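Local coordinates for coelenterazine-binding protein with bound coelenterazine (Renilla muelleri, PDB 2HQ8) that binds the luciferin coelenterazine and, once calcium is bound, makes it available for reaction with luciferase and oxygen, at residues 31-36 against 63-68. Numbering follows the deposited sequence.
Sequences ISREDY and RVADQL. With CA (calcium ion), chain D.
Arg33 and Tyr36, on the first turn of the exiting helix of EF-hand 1 (33-46), pack against residues 64-68, toward the C-terminal end of helix 51-67 in EF-hand 2, in a helix-helix contact with an apolar centre and a salt bridge at its margin. Ala65 sits in the middle, its CB 4.0 Å from Arg33 CB and also against Tyr36 CB. The Tyr36 ring reaches past it, with Tyr36 CE2 3.8 Å from Val64 CG1; Val64 also packs on helix 94-111. Tyr36 OH lies 3.2 Å from Leu68 CD1. With CG lodged between backbone N and carbonyl carbon (chi1 69°) and a bend at chi3, the Arg33 chain skirts Ala65 and presents its guanidinium to Asp66. Arg33 NH1 donates a nearly straight hydrogen bond (2.6 Å) to Asp66 OD1, met nearly along its C-O axis. The two flat groups lie 22° apart, while a water in the guanidinium plane joins Arg33 NH2 to Asp66 OD2. Arg33 NH1 also hydrogen-bonds to the Leu70 carbonyl. Asp35, last ligand of the EF-hand loop, grips calcium bidentately; Asp24, Thr26, Asp28, the Phe30 carbonyl and a water complete the site. Direct and water-mediated links thus fix the guanidinium's rotation, and the ion pair ties the helix that carries a calcium ligand to the partner EF-hand.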
loop_
_atom_site.group_PDB
_atom_site.type_symbol
_atom_site.label_atom_id
_atom_site.label_comp_id
_atom_site.label_asym_id
_atom_site.label_seq_id
_atom_site.Cartn_x
_atom_site.Cartn_y
_atom_site.Cartn_z
ATOM N N ILE A 31 -10.972 2.756 -8.488
ATOM C CA ILE A 31 -9.557 3.088 -8.423
ATOM C C ILE A 31 -9.200 3.803 -9.738
ATOM O O ILE A 31 -9.460 3.266 -10.813
ATOM C CB ILE A 31 -8.687 1.812 -8.319
ATOM C CG1 ILE A 31 -8.999 1.010 -7.047
ATOM C CG2 ILE A 31 -7.168 2.180 -8.419
ATOM C CD1 ILE A 31 -9.051 1.841 -5.792
ATOM N N SER A 32 -8.597 4.984 -9.613
ATOM C CA SER A 32 -8.186 5.833 -10.720
ATOM C C SER A 32 -6.943 6.649 -10.330
ATOM O O SER A 32 -6.512 6.685 -9.128
ATOM C CB SER A 32 -9.355 6.738 -11.148
ATOM O OG SER A 32 -9.625 7.776 -10.203
ATOM N N ARG A 33 -6.359 7.335 -11.313
ATOM C CA ARG A 33 -5.189 8.147 -10.978
ATOM C C ARG A 33 -5.498 9.251 -9.974
ATOM O O ARG A 33 -4.622 9.651 -9.225
ATOM C CB ARG A 33 -4.559 8.712 -12.240
ATOM C CG ARG A 33 -5.386 9.752 -12.951
ATOM C CD ARG A 33 -4.770 10.041 -14.346
ATOM N NE ARG A 33 -3.474 10.719 -14.291
ATOM C CZ ARG A 33 -2.280 10.166 -14.540
ATOM N NH1 ARG A 33 -2.152 8.887 -14.813
ATOM N NH2 ARG A 33 -1.189 10.922 -14.497
ATOM N N GLU A 34 -6.744 9.741 -9.966
ATOM C CA GLU A 34 -7.216 10.696 -8.963
ATOM C C GLU A 34 -6.947 10.233 -7.528
ATOM O O GLU A 34 -6.599 11.076 -6.671
ATOM C CB GLU A 34 -8.715 10.955 -9.136
ATOM C CG GLU A 34 -9.071 11.794 -10.431
ATOM C CD GLU A 34 -9.142 10.990 -11.748
ATOM O OE1 GLU A 34 -9.056 9.754 -11.774
ATOM O OE2 GLU A 34 -9.266 11.647 -12.794
ATOM N N ASP A 35 -7.146 8.930 -7.274
ATOM C CA ASP A 35 -6.807 8.304 -5.968
ATOM C C ASP A 35 -5.314 8.441 -5.617
ATOM O O ASP A 35 -4.960 8.877 -4.517
ATOM C CB ASP A 35 -7.224 6.822 -5.921
ATOM C CG ASP A 35 -8.720 6.644 -6.055
ATOM O OD1 ASP A 35 -9.446 7.250 -5.234
ATOM O OD2 ASP A 35 -9.180 5.907 -6.966
ATOM N N TYR A 36 -4.459 8.001 -6.526
ATOM C CA TYR A 36 -3.012 8.175 -6.342
ATOM C C TYR A 36 -2.635 9.612 -6.098
ATOM O O TYR A 36 -1.844 9.895 -5.202
ATOM C CB TYR A 36 -2.216 7.541 -7.507
ATOM C CG TYR A 36 -2.226 6.046 -7.376
ATOM C CD1 TYR A 36 -3.366 5.304 -7.707
ATOM C CD2 TYR A 36 -1.124 5.356 -6.868
ATOM C CE1 TYR A 36 -3.418 3.948 -7.552
ATOM C CE2 TYR A 36 -1.158 3.965 -6.732
ATOM C CZ TYR A 36 -2.320 3.278 -7.078
ATOM O OH TYR A 36 -2.392 1.923 -6.925
ATOM N N ARG A 63 3.333 8.628 -11.340
ATOM C CA ARG A 63 4.152 7.688 -12.120
ATOM C C ARG A 63 3.745 6.252 -11.835
ATOM O O ARG A 63 3.665 5.427 -12.752
ATOM C CB ARG A 63 5.652 7.924 -11.876
ATOM C CG ARG A 63 6.563 7.088 -12.732
ATOM C CD ARG A 63 7.142 7.927 -13.853
ATOM N NE ARG A 63 8.322 8.682 -13.425
ATOM C CZ ARG A 63 9.556 8.181 -13.352
ATOM N NH1 ARG A 63 9.799 6.907 -13.654
ATOM N NH2 ARG A 63 10.551 8.959 -12.958
ATOM N N VAL A 64 3.461 5.944 -10.571
ATOM C CA VAL A 64 2.960 4.635 -10.201
ATOM C C VAL A 64 1.603 4.396 -10.875
ATOM O O VAL A 64 1.375 3.339 -11.472
ATOM C CB VAL A 64 2.838 4.497 -8.673
ATOM C CG1 VAL A 64 2.170 3.161 -8.292
ATOM C CG2 VAL A 64 4.216 4.620 -8.044
ATOM N N ALA A 65 0.729 5.399 -10.821
ATOM C CA ALA A 65 -0.559 5.281 -11.537
ATOM C C ALA A 65 -0.320 4.940 -13.006
ATOM O O ALA A 65 -0.933 4.022 -13.548
ATOM C CB ALA A 65 -1.370 6.537 -11.399
ATOM N N ASP A 66 0.595 5.664 -13.639
ATOM C CA ASP A 66 0.987 5.364 -15.035
ATOM C C ASP A 66 1.514 3.940 -15.216
ATOM O O ASP A 66 1.133 3.253 -16.139
ATOM C CB ASP A 66 2.015 6.372 -15.526
ATOM C CG ASP A 66 1.426 7.784 -15.725
ATOM O OD1 ASP A 66 0.194 7.972 -15.622
ATOM O OD2 ASP A 66 2.222 8.710 -15.959
ATOM N N GLN A 67 2.362 3.469 -14.310
ATOM C CA GLN A 67 2.900 2.107 -14.438
ATOM C C GLN A 67 1.772 1.073 -14.334
ATOM O O GLN A 67 1.795 0.017 -15.005
ATOM C CB GLN A 67 3.927 1.856 -13.331
ATOM C CG GLN A 67 5.277 2.525 -13.580
ATOM C CD GLN A 67 6.230 2.311 -12.401
ATOM O OE1 GLN A 67 6.001 2.817 -11.315
ATOM N NE2 GLN A 67 7.308 1.569 -12.635
ATOM N N LEU A 68 0.762 1.406 -13.522
ATOM C CA LEU A 68 -0.396 0.515 -13.337
ATOM C C LEU A 68 -1.435 0.614 -14.449
ATOM O O LEU A 68 -2.416 -0.145 -14.466
ATOM C CB LEU A 68 -1.060 0.776 -11.969
ATOM C CG LEU A 68 -0.252 0.349 -10.734
ATOM C CD1 LEU A 68 -0.977 0.896 -9.551
ATOM C CD2 LEU A 68 -0.172 -1.190 -10.623
HETATM CA CA CA D . -11.502 6.444 -6.350
HETATM O O HOH W 1 -11.657 7.097 -8.639
HETATM O O HOH W 2 1.597 10.955 -14.816
#